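Local coordinates for inositol-1,4,5-trisphosphate 5-phosphatase 1 (Schizosaccharomyces pombe, PDB 1I9Z), which removes the 5-phosphate from phosphatidylinositol 4,5-bisphosphate and soluble inositol phosphates through its central catalytic domain, the piece described here, and controls phosphoinositides in membrane traffic, at residues N45-E50 with K89-G94; L188-R191 with S195-N198; I255-T260 with R307-T312; V103-G108 with P125-V130. One frame throughout, in Å; residues are numbered along the deposited sequence.

Interaction 1 of 4, residues N45-E50 with K89-G94; sequences NWLFPE and KRLLNG
Phe48, Leu47, Leu91 and Leu92 make an apolar contact between the turn ending the short helix 44-47 and the last turns of helix 78-94, on an outer face of the six-stranded sheet. Phe48 is the first residue to leave helical geometry, and its ring carries most of the contact. It has its CG beside the backbone N (chi1 -53°), and the ring reaches across to the long helix. There the ring and Leu91 run antiparallel alongside each other, Phe48 CE1 lying 3.8 Å from Leu91 CG. The outer end of the same ring is turned edge-on to the backbone: Phe48 CZ is 3.6 Å from Leu91 O, near the ring plane, so the weakly positive ring rim faces a carbonyl oxygen. On its other flank CE2 comes within 3.8 Å of Leu92 CD2, at a slant to the ring. The ring thus rests between two consecutive leucines of one helical turn. Leu91 has its CG anti to the backbone N (chi1 -163°), and its second methyl, CD2, meets Leu47 CD2 at 4.0 Å. Leu47 also lays CD1 over the centre of the Trp46 ring, 3.6 Å above its plane. Beneath these side chains lies the sheet itself: Leu47 packs on Phe28 and Ala30 of strand 20-33, while Phe48 and Leu92 both touch Tyr58 of strand 57-63. A short helix and its exit turn packed beside a longer helix on the outside of a central sheet belong to the alpha/beta sandwich of the DNase I-like fold.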
loop_
_atom_site.group_PDB
_atom_site.type_symbol
_atom_site.label_atom_id
_atom_site.label_comp_id
_atom_site.label_asym_id
_atom_site.label_seq_id
_atom_site.Cartn_x
_atom_site.Cartn_y
_atom_site.Cartn_z
ATOM N N ASN A 45 -10.479 -3.621 -16.362
ATOM C CA ASN A 45 -11.496 -3.394 -15.310
ATOM C C ASN A 45 -10.848 -3.212 -13.953
ATOM O O ASN A 45 -11.409 -2.567 -13.043
ATOM C CB ASN A 45 -12.483 -4.579 -15.277
ATOM C CG ASN A 45 -13.407 -4.596 -16.521
ATOM O OD1 ASN A 45 -14.058 -5.628 -16.848
ATOM N ND2 ASN A 45 -13.467 -3.433 -17.231
ATOM N N TRP A 46 -9.649 -3.758 -13.826
ATOM C CA TRP A 46 -8.952 -3.650 -12.545
ATOM C C TRP A 46 -8.078 -2.392 -12.388
ATOM O O TRP A 46 -8.146 -1.652 -11.402
ATOM C CB TRP A 46 -8.157 -4.959 -12.332
ATOM C CG TRP A 46 -7.248 -4.968 -11.081
ATOM C CD1 TRP A 46 -7.544 -4.485 -9.831
ATOM C CD2 TRP A 46 -5.953 -5.558 -10.986
ATOM N NE1 TRP A 46 -6.504 -4.767 -8.941
ATOM C CE2 TRP A 46 -5.517 -5.430 -9.625
ATOM C CE3 TRP A 46 -5.113 -6.208 -11.920
ATOM C CZ2 TRP A 46 -4.291 -5.911 -9.196
ATOM C CZ3 TRP A 46 -3.909 -6.690 -11.524
ATOM C CH2 TRP A 46 -3.475 -6.560 -10.153
ATOM N N LEU A 47 -7.241 -2.150 -13.392
ATOM C CA LEU A 47 -6.339 -1.025 -13.353
ATOM C C LEU A 47 -6.900 0.310 -13.837
ATOM O O LEU A 47 -6.353 1.361 -13.471
ATOM C CB LEU A 47 -5.052 -1.396 -14.130
ATOM C CG LEU A 47 -3.826 -1.967 -13.348
ATOM C CD1 LEU A 47 -4.162 -2.539 -11.949
ATOM C CD2 LEU A 47 -3.047 -2.966 -14.188
ATOM N N PHE A 48 -7.971 0.297 -14.657
ATOM C CA PHE A 48 -8.573 1.588 -15.118
ATOM C C PHE A 48 -10.077 1.471 -14.808
ATOM O O PHE A 48 -10.938 1.583 -15.695
ATOM C CB PHE A 48 -8.346 1.713 -16.621
ATOM C CG PHE A 48 -6.906 1.529 -17.005
ATOM C CD1 PHE A 48 -6.551 0.631 -17.996
ATOM C CD2 PHE A 48 -5.930 2.330 -16.417
ATOM C CE1 PHE A 48 -5.187 0.539 -18.418
ATOM C CE2 PHE A 48 -4.595 2.257 -16.805
ATOM C CZ PHE A 48 -4.228 1.357 -17.809
ATOM N N PRO A 49 -10.398 1.224 -13.542
ATOM C CA PRO A 49 -11.789 1.052 -13.117
ATOM C C PRO A 49 -12.667 2.246 -13.133
ATOM O O PRO A 49 -13.899 2.110 -13.286
ATOM C CB PRO A 49 -11.643 0.541 -11.698
ATOM C CG PRO A 49 -10.500 1.465 -11.202
ATOM C CD PRO A 49 -9.501 1.333 -12.365
ATOM N N GLU A 50 -12.069 3.413 -12.946
ATOM C CA GLU A 50 -12.872 4.635 -12.878
ATOM C C GLU A 50 -12.752 5.402 -14.152
ATOM O O GLU A 50 -11.884 5.115 -14.983
ATOM C CB GLU A 50 -12.420 5.559 -11.704
ATOM C CG GLU A 50 -10.886 5.600 -11.381
ATOM C CD GLU A 50 -9.965 5.716 -12.637
ATOM O OE1 GLU A 50 -10.064 6.764 -13.333
ATOM O OE2 GLU A 50 -9.157 4.767 -12.927
ATOM N N LYS A 89 2.957 -3.020 -17.788
ATOM C CA LYS A 89 3.593 -1.929 -18.497
ATOM C C LYS A 89 2.902 -1.707 -19.857
ATOM O O LYS A 89 2.669 -0.573 -20.255
ATOM C CB LYS A 89 5.082 -2.264 -18.721
ATOM C CG LYS A 89 5.981 -1.133 -19.292
ATOM C CD LYS A 89 7.481 -1.634 -19.533
ATOM C CE LYS A 89 8.306 -1.901 -18.176
ATOM N NZ LYS A 89 7.987 -3.129 -17.263
ATOM N N ARG A 90 2.590 -2.787 -20.564
ATOM C CA ARG A 90 1.950 -2.619 -21.914
ATOM C C ARG A 90 0.592 -1.940 -21.741
ATOM O O ARG A 90 0.183 -1.053 -22.492
ATOM C CB ARG A 90 1.728 -3.963 -22.593
ATOM C CG ARG A 90 2.516 -4.125 -23.882
ATOM C CD ARG A 90 2.382 -5.538 -24.474
ATOM N NE ARG A 90 2.969 -6.524 -23.565
ATOM C CZ ARG A 90 2.597 -7.805 -23.492
ATOM N NH1 ARG A 90 1.627 -8.262 -24.283
ATOM N NH2 ARG A 90 3.177 -8.626 -22.629
ATOM N N LEU A 91 -0.116 -2.372 -20.732
ATOM C CA LEU A 91 -1.427 -1.814 -20.480
ATOM C C LEU A 91 -1.375 -0.333 -20.085
ATOM O O LEU A 91 -2.137 0.509 -20.631
ATOM C CB LEU A 91 -2.077 -2.732 -19.426
ATOM C CG LEU A 91 -3.555 -2.784 -19.115
ATOM C CD1 LEU A 91 -4.456 -3.101 -20.351
ATOM C CD2 LEU A 91 -3.672 -3.895 -18.068
ATOM N N LEU A 92 -0.460 0.045 -19.187
ATOM C CA LEU A 92 -0.335 1.451 -18.802
ATOM C C LEU A 92 0.100 2.358 -19.994
ATOM O O LEU A 92 -0.368 3.495 -20.141
ATOM C CB LEU A 92 0.709 1.604 -17.689
ATOM C CG LEU A 92 0.321 1.006 -16.354
ATOM C CD1 LEU A 92 1.447 1.238 -15.330
ATOM C CD2 LEU A 92 -0.991 1.681 -15.904
ATOM N N ASN A 93 1.012 1.859 -20.821
ATOM C CA ASN A 93 1.484 2.668 -21.919
ATOM C C ASN A 93 0.481 2.751 -23.047
ATOM O O ASN A 93 0.444 3.763 -23.787
ATOM C CB ASN A 93 2.845 2.156 -22.365
ATOM C CG ASN A 93 3.945 2.564 -21.389
ATOM O OD1 ASN A 93 4.133 3.748 -21.107
ATOM N ND2 ASN A 93 4.660 1.593 -20.873
ATOM N N GLY A 94 -0.350 1.712 -23.138
ATOM C CA GLY A 94 -1.405 1.638 -24.130
ATOM C C GLY A 94 -2.402 2.769 -23.963
ATOM O O GLY A 94 -3.115 3.158 -24.907
#

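Interaction 2 of 4, residues L188-R191 with S195-N198; sequences LRFR and SIFN
Leu188 and Ile196 touch through one methyl: Ile196 CG2 sits 3.7 Å from Leu188 CD2, the two side chains running at a slant to each other. The same methyl lies obliquely off the Phe190 ring, 4.2 Å from CE1, while Ser195 O faces that ring's edge. Ile196 can offer CG2 here because its CG1 branch occupies the position between the backbone N and the carbonyl carbon (chi1 59°), which puts CG1 over one face of the Phe197 ring, toward its rim. On the polar side a water donates to Leu188 O at 2.7 Å and accepts from Ile196 N at 2.9 Å, so the water, not a direct backbone hydrogen bond, joins the two arms of the loop at this point. Leu188 O has a second donor, Arg189 NH1, at 3.0 Å; this nitrogen approaches from above the carbonyl plane, although the oxygen lies close to the plane of the guanidinium. A bend at chi2 (-84°) folds the arginine back to reach it, and NH1 then also rests 3.6 Å from Ser195 CB. The far side is held in shape by Ser195, whose OG accepts from Phe197 N at 3.1 Å in an ST turn, and by Asn198 OD1, which takes Ser195 N in a nearly straight bond. Further out, Leu188 and Phe190 pack against strands 127-136, 147-155 and 158-166, and Ile196 against Cys161 and Ile163 of the last. The loop links helix 174-187 to strand 201-205, the parallel neighbour of 158-166, completing a beta-alpha-beta crossover at the five-stranded sheet.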
loop_
_atom_site.group_PDB
_atom_site.type_symbol
_atom_site.label_atom_id
_atom_site.label_comp_id
_atom_site.label_asym_id
_atom_site.label_seq_id
_atom_site.Cartn_x
_atom_site.Cartn_y
_atom_site.Cartn_z
ATOM N N LEU A 188 11.240 -6.072 8.503
ATOM C CA LEU A 188 11.526 -5.428 7.232
ATOM C C LEU A 188 12.503 -4.272 7.483
ATOM O O LEU A 188 12.231 -3.372 8.298
ATOM C CB LEU A 188 10.216 -4.915 6.654
ATOM C CG LEU A 188 9.522 -5.143 5.314
ATOM C CD1 LEU A 188 9.907 -6.453 4.568
ATOM C CD2 LEU A 188 8.028 -5.002 5.596
ATOM N N ARG A 189 13.645 -4.297 6.822
ATOM C CA ARG A 189 14.618 -3.224 7.014
ATOM C C ARG A 189 15.219 -2.911 5.677
ATOM O O ARG A 189 15.606 -3.828 4.973
ATOM C CB ARG A 189 15.728 -3.697 7.925
ATOM C CG ARG A 189 15.267 -3.755 9.366
ATOM C CD ARG A 189 15.412 -2.364 9.963
ATOM N NE ARG A 189 15.151 -2.410 11.397
ATOM C CZ ARG A 189 13.936 -2.569 11.905
ATOM N NH1 ARG A 189 12.890 -2.673 11.099
ATOM N NH2 ARG A 189 13.770 -2.661 13.209
ATOM N N PHE A 190 15.265 -1.631 5.324
ATOM C CA PHE A 190 15.859 -1.263 4.026
ATOM C C PHE A 190 17.340 -0.965 4.250
ATOM O O PHE A 190 17.921 -1.559 5.136
ATOM C CB PHE A 190 15.159 -0.066 3.448
ATOM C CG PHE A 190 13.673 -0.278 3.211
ATOM C CD1 PHE A 190 12.763 0.164 4.153
ATOM C CD2 PHE A 190 13.200 -0.824 2.038
ATOM C CE1 PHE A 190 11.360 0.093 3.924
ATOM C CE2 PHE A 190 11.817 -0.912 1.797
ATOM C CZ PHE A 190 10.905 -0.433 2.765
ATOM N N ARG A 191 17.965 -0.080 3.494
ATOM C CA ARG A 191 19.399 0.199 3.747
ATOM C C ARG A 191 19.668 0.865 5.099
ATOM O O ARG A 191 18.850 1.678 5.601
ATOM C CB ARG A 191 19.956 1.103 2.656
ATOM C CG ARG A 191 19.701 0.475 1.284
ATOM C CD ARG A 191 20.402 1.225 0.132
ATOM N NE ARG A 191 21.869 1.190 0.202
ATOM C CZ ARG A 191 22.676 2.037 -0.452
ATOM N NH1 ARG A 191 22.163 2.989 -1.215
ATOM N NH2 ARG A 191 24.002 1.927 -0.353
ATOM N N SER A 195 13.464 1.534 8.822
ATOM C CA SER A 195 12.260 0.725 9.007
ATOM C C SER A 195 11.114 1.211 8.155
ATOM O O SER A 195 11.181 2.245 7.518
ATOM C CB SER A 195 11.788 0.747 10.464
ATOM O OG SER A 195 11.057 1.957 10.705
ATOM N N ILE A 196 10.015 0.470 8.159
ATOM C CA ILE A 196 8.890 0.915 7.340
ATOM C C ILE A 196 8.184 2.159 7.929
ATOM O O ILE A 196 7.532 2.956 7.208
ATOM C CB ILE A 196 7.806 -0.222 7.172
ATOM C CG1 ILE A 196 7.247 -0.670 8.527
ATOM C CG2 ILE A 196 8.373 -1.407 6.403
ATOM C CD1 ILE A 196 5.944 -1.404 8.395
ATOM N N PHE A 197 8.359 2.380 9.234
ATOM C CA PHE A 197 7.625 3.453 9.876
ATOM C C PHE A 197 8.192 4.826 9.709
ATOM O O PHE A 197 7.475 5.833 9.876
ATOM C CB PHE A 197 7.436 3.128 11.366
ATOM C CG PHE A 197 6.693 1.831 11.596
ATOM C CD1 PHE A 197 7.383 0.668 11.946
ATOM C CD2 PHE A 197 5.315 1.764 11.389
ATOM C CE1 PHE A 197 6.728 -0.550 12.090
ATOM C CE2 PHE A 197 4.626 0.554 11.527
ATOM C CZ PHE A 197 5.336 -0.610 11.878
ATOM N N ASN A 198 9.468 4.870 9.317
ATOM C CA ASN A 198 10.188 6.108 9.116
ATOM C C ASN A 198 9.810 6.773 7.786
ATOM O O ASN A 198 10.722 7.088 7.027
ATOM C CB ASN A 198 11.712 5.804 9.086
ATOM C CG ASN A 198 12.251 5.134 10.392
ATOM O OD1 ASN A 198 13.220 4.291 10.348
ATOM N ND2 ASN A 198 11.682 5.526 11.548
HETATM O O HOH W 1 10.233 -2.107 9.541
#

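Interaction 3 of 4, residues I255-T260 with R307-T312; sequences ITFPPT and RPIYAT
The polar part of this contact is a backbone bond: Arg307 N donates to Thr260 O at 2.8 Å, with an N-H...O angle of 156°. Where the chains come this close, the side chains meet too, Thr260 CB standing 4.2 Å from Arg307 CB. The polar ends find partners outside the two segments. Thr260 OG1 pairs with Asp283, and the arginine, bent at chi2, carries its guanidinium away to Thr267 O and to the rings of Phe263 and Tyr302, both cation-pi partners. In this DNase I-like phosphatase fold the chain runs on from Thr260 to Tyr261 and Lys262, which with Asp305 belong to the inositol 1,4-bisphosphate pocket; the contact itself stays back, the Thr260 side chain about 11 Å from that ligand at the nearest atoms. The apolar part gathers at Ile309, at the start of strand 309-320. Its CG2, beside the backbone N with CG1 in the tighter position (chi1 57°), meets Thr260 CG2 at 3.8 Å, the two side chains crossing at about a right angle. Phe257 CE1 approaches the same methyl obliquely at 4.2 Å. Ile255 CG2 covers one face of the Phe257 ring, 3.8 Å above its centre, and Tyr296 meets the ring edge-to-face.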
loop_
_atom_site.group_PDB
_atom_site.type_symbol
_atom_site.label_atom_id
_atom_site.label_comp_id
_atom_site.label_asym_id
_atom_site.label_seq_id
_atom_site.Cartn_x
_atom_site.Cartn_y
_atom_site.Cartn_z
ATOM N N ILE A 255 -15.644 -0.852 3.958
ATOM C CA ILE A 255 -15.766 -1.824 2.872
ATOM C C ILE A 255 -17.203 -1.874 2.408
ATOM O O ILE A 255 -18.123 -2.141 3.225
ATOM C CB ILE A 255 -15.304 -3.226 3.355
ATOM C CG1 ILE A 255 -13.791 -3.172 3.626
ATOM C CG2 ILE A 255 -15.687 -4.329 2.359
ATOM C CD1 ILE A 255 -13.314 -4.416 4.351
ATOM N N THR A 256 -17.399 -1.563 1.131
ATOM C CA THR A 256 -18.723 -1.598 0.527
ATOM C C THR A 256 -18.826 -2.674 -0.546
ATOM O O THR A 256 -19.855 -2.768 -1.245
ATOM C CB THR A 256 -19.100 -0.237 -0.073
ATOM O OG1 THR A 256 -18.176 0.094 -1.132
ATOM C CG2 THR A 256 -19.024 0.875 1.032
ATOM N N PHE A 257 -17.771 -3.477 -0.682
ATOM C CA PHE A 257 -17.772 -4.566 -1.663
ATOM C C PHE A 257 -17.881 -5.906 -0.978
ATOM O O PHE A 257 -17.487 -6.051 0.174
ATOM C CB PHE A 257 -16.489 -4.488 -2.538
ATOM C CG PHE A 257 -15.226 -4.411 -1.755
ATOM C CD1 PHE A 257 -14.511 -5.579 -1.415
ATOM C CD2 PHE A 257 -14.719 -3.162 -1.369
ATOM C CE1 PHE A 257 -13.268 -5.476 -0.692
ATOM C CE2 PHE A 257 -13.504 -3.045 -0.647
ATOM C CZ PHE A 257 -12.774 -4.207 -0.316
ATOM N N PRO A 258 -18.395 -6.931 -1.680
ATOM C CA PRO A 258 -18.540 -8.256 -1.088
ATOM C C PRO A 258 -17.196 -8.958 -0.855
ATOM O O PRO A 258 -16.185 -8.547 -1.460
ATOM C CB PRO A 258 -19.372 -9.020 -2.120
ATOM C CG PRO A 258 -19.870 -7.958 -3.159
ATOM C CD PRO A 258 -18.886 -6.873 -3.088
ATOM N N PRO A 259 -17.155 -9.959 0.031
ATOM C CA PRO A 259 -15.980 -10.776 0.374
ATOM C C PRO A 259 -15.371 -11.215 -0.973
ATOM O O PRO A 259 -16.107 -11.644 -1.921
ATOM C CB PRO A 259 -16.613 -11.969 1.084
ATOM C CG PRO A 259 -17.672 -11.233 1.979
ATOM C CD PRO A 259 -18.281 -10.238 0.959
ATOM N N THR A 260 -14.047 -11.007 -1.088
ATOM C CA THR A 260 -13.350 -11.256 -2.318
ATOM C C THR A 260 -12.838 -12.672 -2.458
ATOM O O THR A 260 -12.200 -12.991 -3.456
ATOM C CB THR A 260 -12.126 -10.344 -2.403
ATOM O OG1 THR A 260 -11.331 -10.490 -1.169
ATOM C CG2 THR A 260 -12.579 -8.862 -2.514
ATOM N N ARG A 307 -11.109 -12.144 -5.947
ATOM C CA ARG A 307 -11.271 -10.950 -6.822
ATOM C C ARG A 307 -10.166 -10.000 -6.489
ATOM O O ARG A 307 -9.706 -9.966 -5.333
ATOM C CB ARG A 307 -12.546 -10.163 -6.529
ATOM C CG ARG A 307 -13.801 -10.961 -6.836
ATOM C CD ARG A 307 -14.190 -10.781 -8.415
ATOM N NE ARG A 307 -15.365 -11.611 -8.587
ATOM C CZ ARG A 307 -15.376 -12.895 -8.909
ATOM N NH1 ARG A 307 -14.261 -13.589 -9.213
ATOM N NH2 ARG A 307 -16.523 -13.578 -8.722
ATOM N N PRO A 308 -9.673 -9.235 -7.483
ATOM C CA PRO A 308 -8.629 -8.246 -7.281
ATOM C C PRO A 308 -9.308 -7.021 -6.642
ATOM O O PRO A 308 -10.569 -6.873 -6.723
ATOM C CB PRO A 308 -8.104 -7.931 -8.725
ATOM C CG PRO A 308 -9.270 -8.275 -9.613
ATOM C CD PRO A 308 -10.148 -9.307 -8.888
ATOM N N ILE A 309 -8.509 -6.173 -5.988
ATOM C CA ILE A 309 -9.048 -4.946 -5.367
ATOM C C ILE A 309 -8.107 -3.769 -5.668
ATOM O O ILE A 309 -6.981 -3.952 -6.195
ATOM C CB ILE A 309 -9.151 -5.071 -3.816
ATOM C CG1 ILE A 309 -7.784 -5.407 -3.220
ATOM C CG2 ILE A 309 -10.136 -6.172 -3.451
ATOM C CD1 ILE A 309 -7.705 -5.240 -1.647
ATOM N N TYR A 310 -8.579 -2.549 -5.425
ATOM C CA TYR A 310 -7.706 -1.398 -5.569
ATOM C C TYR A 310 -8.149 -0.301 -4.608
ATOM O O TYR A 310 -9.289 -0.331 -4.087
ATOM C CB TYR A 310 -7.675 -0.843 -7.021
ATOM C CG TYR A 310 -8.981 -0.174 -7.436
ATOM C CD1 TYR A 310 -9.178 1.194 -7.209
ATOM C CD2 TYR A 310 -10.015 -0.914 -7.957
ATOM C CE1 TYR A 310 -10.397 1.817 -7.520
ATOM C CE2 TYR A 310 -11.272 -0.310 -8.243
ATOM C CZ TYR A 310 -11.439 1.032 -8.036
ATOM O OH TYR A 310 -12.633 1.634 -8.394
ATOM N N ALA A 311 -7.262 0.666 -4.391
ATOM C CA ALA A 311 -7.590 1.825 -3.577
ATOM C C ALA A 311 -6.890 2.989 -4.271
ATOM O O ALA A 311 -5.831 2.784 -4.921
ATOM C CB ALA A 311 -7.045 1.653 -2.113
ATOM N N THR A 312 -7.469 4.203 -4.159
ATOM C CA THR A 312 -6.816 5.375 -4.731
ATOM C C THR A 312 -6.549 6.412 -3.631
ATOM O O THR A 312 -7.293 6.501 -2.620
ATOM C CB THR A 312 -7.673 6.015 -5.840
ATOM O OG1 THR A 312 -8.989 6.277 -5.331
ATOM C CG2 THR A 312 -7.766 5.101 -7.017
#

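Interaction 4 of 4, residues V103-G108 with P125-V130; sequences VQLRSG and PSIKNV
Leu105 and Val130 reach toward each other tip to tip, with Leu105 CD2 3.9 Å from Val130 CG2. The leucine's CG is anti to its nitrogen (chi1 -171°), which projects both methyls across the gap, and CD2 also meets Ile127 CG2, at 3.9 Å, this time at a slant. One leucine thus enters between two side chains three residues apart; Asn129, with left-handed backbone angles, interrupts the regular alternation, and Ile127 and Val130 both face strand 102-110. A matching irregularity lies opposite. Leu105 has near-helical angles, and consecutive Leu105 and Arg106 both point across and both bond to Ile117 of strand 113-120, consistent with a classic beta bulge. Each strand is an edge strand of its own sheet, in the DNase I-like sandwich of two sheets; their segments run almost in the same direction, 16° apart, with axes 9.6 Å from each other, so what joins them is side-chain packing between sheets. Arg106, bent at chi3, reaches beside Val130 and brings NH2 obliquely to 3.3 Å from Val130 O. Lys128 points the other way, its NZ curling back to bind Pro125 O at 3.0 Å and Ile127 O at 3.1 Å, both from above the carbonyl planes.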
loop_
_atom_site.group_PDB
_atom_site.type_symbol
_atom_site.label_atom_id
_atom_site.label_comp_id
_atom_site.label_asym_id
_atom_site.label_seq_id
_atom_site.Cartn_x
_atom_site.Cartn_y
_atom_site.Cartn_z
ATOM N N VAL A 103 7.117 4.067 -16.647
ATOM C CA VAL A 103 8.279 3.239 -16.550
ATOM C C VAL A 103 8.168 2.470 -15.223
ATOM O O VAL A 103 7.530 2.952 -14.264
ATOM C CB VAL A 103 9.579 4.052 -16.498
ATOM C CG1 VAL A 103 9.799 4.771 -17.853
ATOM C CG2 VAL A 103 9.536 5.024 -15.358
ATOM N N GLN A 104 8.798 1.292 -15.187
ATOM C CA GLN A 104 8.823 0.513 -13.935
ATOM C C GLN A 104 10.009 1.030 -13.143
ATOM O O GLN A 104 11.182 0.988 -13.577
ATOM C CB GLN A 104 8.989 -0.980 -14.229
ATOM C CG GLN A 104 9.335 -1.849 -12.983
ATOM C CD GLN A 104 9.418 -3.293 -13.380
ATOM O OE1 GLN A 104 8.586 -3.757 -14.170
ATOM N NE2 GLN A 104 10.435 -4.022 -12.870
ATOM N N LEU A 105 9.718 1.525 -11.970
ATOM C CA LEU A 105 10.748 2.027 -11.097
ATOM C C LEU A 105 11.530 0.849 -10.533
ATOM O O LEU A 105 12.802 0.807 -10.541
ATOM C CB LEU A 105 10.084 2.807 -9.958
ATOM C CG LEU A 105 10.929 3.605 -9.009
ATOM C CD1 LEU A 105 11.560 4.783 -9.810
ATOM C CD2 LEU A 105 10.034 4.139 -7.830
ATOM N N ARG A 106 10.793 -0.112 -9.984
ATOM C CA ARG A 106 11.427 -1.265 -9.344
ATOM C C ARG A 106 10.385 -2.341 -9.015
ATOM O O ARG A 106 9.189 -2.014 -8.910
ATOM C CB ARG A 106 12.085 -0.863 -7.989
ATOM C CG ARG A 106 13.026 -2.071 -7.569
ATOM C CD ARG A 106 13.471 -2.588 -6.130
ATOM N NE ARG A 106 14.480 -1.724 -5.652
ATOM C CZ ARG A 106 15.501 -1.823 -4.788
ATOM N NH1 ARG A 106 15.988 -2.850 -4.025
ATOM N NH2 ARG A 106 16.101 -0.652 -4.705
ATOM N N SER A 107 10.830 -3.583 -8.867
ATOM C CA SER A 107 9.967 -4.677 -8.461
ATOM C C SER A 107 10.760 -5.531 -7.495
ATOM O O SER A 107 12.000 -5.525 -7.463
ATOM C CB SER A 107 9.422 -5.561 -9.615
ATOM O OG SER A 107 10.448 -6.396 -10.118
ATOM N N GLY A 108 10.033 -6.294 -6.709
ATOM C CA GLY A 108 10.645 -7.170 -5.721
ATOM C C GLY A 108 9.791 -8.435 -5.656
ATOM O O GLY A 108 8.588 -8.400 -6.036
ATOM N N PRO A 125 12.248 12.566 -12.212
ATOM C CA PRO A 125 13.231 13.476 -11.609
ATOM C C PRO A 125 12.993 13.742 -10.139
ATOM O O PRO A 125 13.924 14.091 -9.428
ATOM C CB PRO A 125 13.085 14.751 -12.442
ATOM C CG PRO A 125 12.659 14.245 -13.787
ATOM C CD PRO A 125 11.657 13.154 -13.433
ATOM N N SER A 126 11.755 13.539 -9.681
ATOM C CA SER A 126 11.384 13.815 -8.293
ATOM C C SER A 126 11.627 12.631 -7.389
ATOM O O SER A 126 11.688 12.794 -6.188
ATOM C CB SER A 126 9.871 14.141 -8.178
ATOM O OG SER A 126 9.501 15.355 -8.805
ATOM N N ILE A 127 11.835 11.451 -7.970
ATOM C CA ILE A 127 11.944 10.220 -7.150
ATOM C C ILE A 127 13.362 9.833 -6.840
ATOM O O ILE A 127 14.175 9.690 -7.766
ATOM C CB ILE A 127 11.178 9.084 -7.869
ATOM C CG1 ILE A 127 9.664 9.424 -7.800
ATOM C CG2 ILE A 127 11.467 7.720 -7.157
ATOM C CD1 ILE A 127 8.727 8.517 -8.649
ATOM N N LYS A 128 13.682 9.702 -5.550
ATOM C CA LYS A 128 15.039 9.415 -5.151
ATOM C C LYS A 128 15.093 8.410 -3.996
ATOM O O LYS A 128 14.067 8.175 -3.331
ATOM C CB LYS A 128 15.713 10.729 -4.697
ATOM C CG LYS A 128 15.789 11.818 -5.820
ATOM C CD LYS A 128 16.972 11.552 -6.770
ATOM C CE LYS A 128 16.926 12.450 -8.057
ATOM N NZ LYS A 128 15.896 11.865 -9.042
ATOM N N ASN A 129 16.287 7.840 -3.772
ATOM C CA ASN A 129 16.507 6.910 -2.658
ATOM C C ASN A 129 15.534 5.708 -2.647
ATOM O O ASN A 129 14.995 5.296 -1.572
ATOM C CB ASN A 129 16.404 7.676 -1.334
ATOM C CG ASN A 129 17.250 8.964 -1.349
ATOM O OD1 ASN A 129 18.415 8.908 -1.722
ATOM N ND2 ASN A 129 16.653 10.119 -0.965
ATOM N N VAL A 130 15.332 5.119 -3.826
ATOM C CA VAL A 130 14.482 3.967 -3.922
ATOM C C VAL A 130 15.205 2.765 -3.296
ATOM O O VAL A 130 16.358 2.450 -3.674
ATOM C CB VAL A 130 14.170 3.621 -5.390
ATOM C CG1 VAL A 130 13.294 2.421 -5.436
ATOM C CG2 VAL A 130 13.521 4.816 -6.143
#

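Along the chain the order is interaction 1, 4, 2, 3, each closing before the next opens. Interactions 1 and 3 touch, their centres about 17 Å apart: Trp46 NE1 bonds to Ile309 O, tying the short helix to strand 309-320 of the six-stranded sheet. Interaction 4 begins just after helix 78-94 of interaction 1, with Lys89 weakly bonded to Gln104, and spans from that sheet to the five-stranded one. Interaction 2 lies against the latter, its centre about 16 Å from that of interaction 4. Interactions 2 and 3 fall on opposite sides of the chain's centre, their own centres about 28 Å apart; the contacts thus sample both layers of one catalytic domain, and in interaction 3 Thr260 leads directly into pocket residues Tyr261 and Lys262.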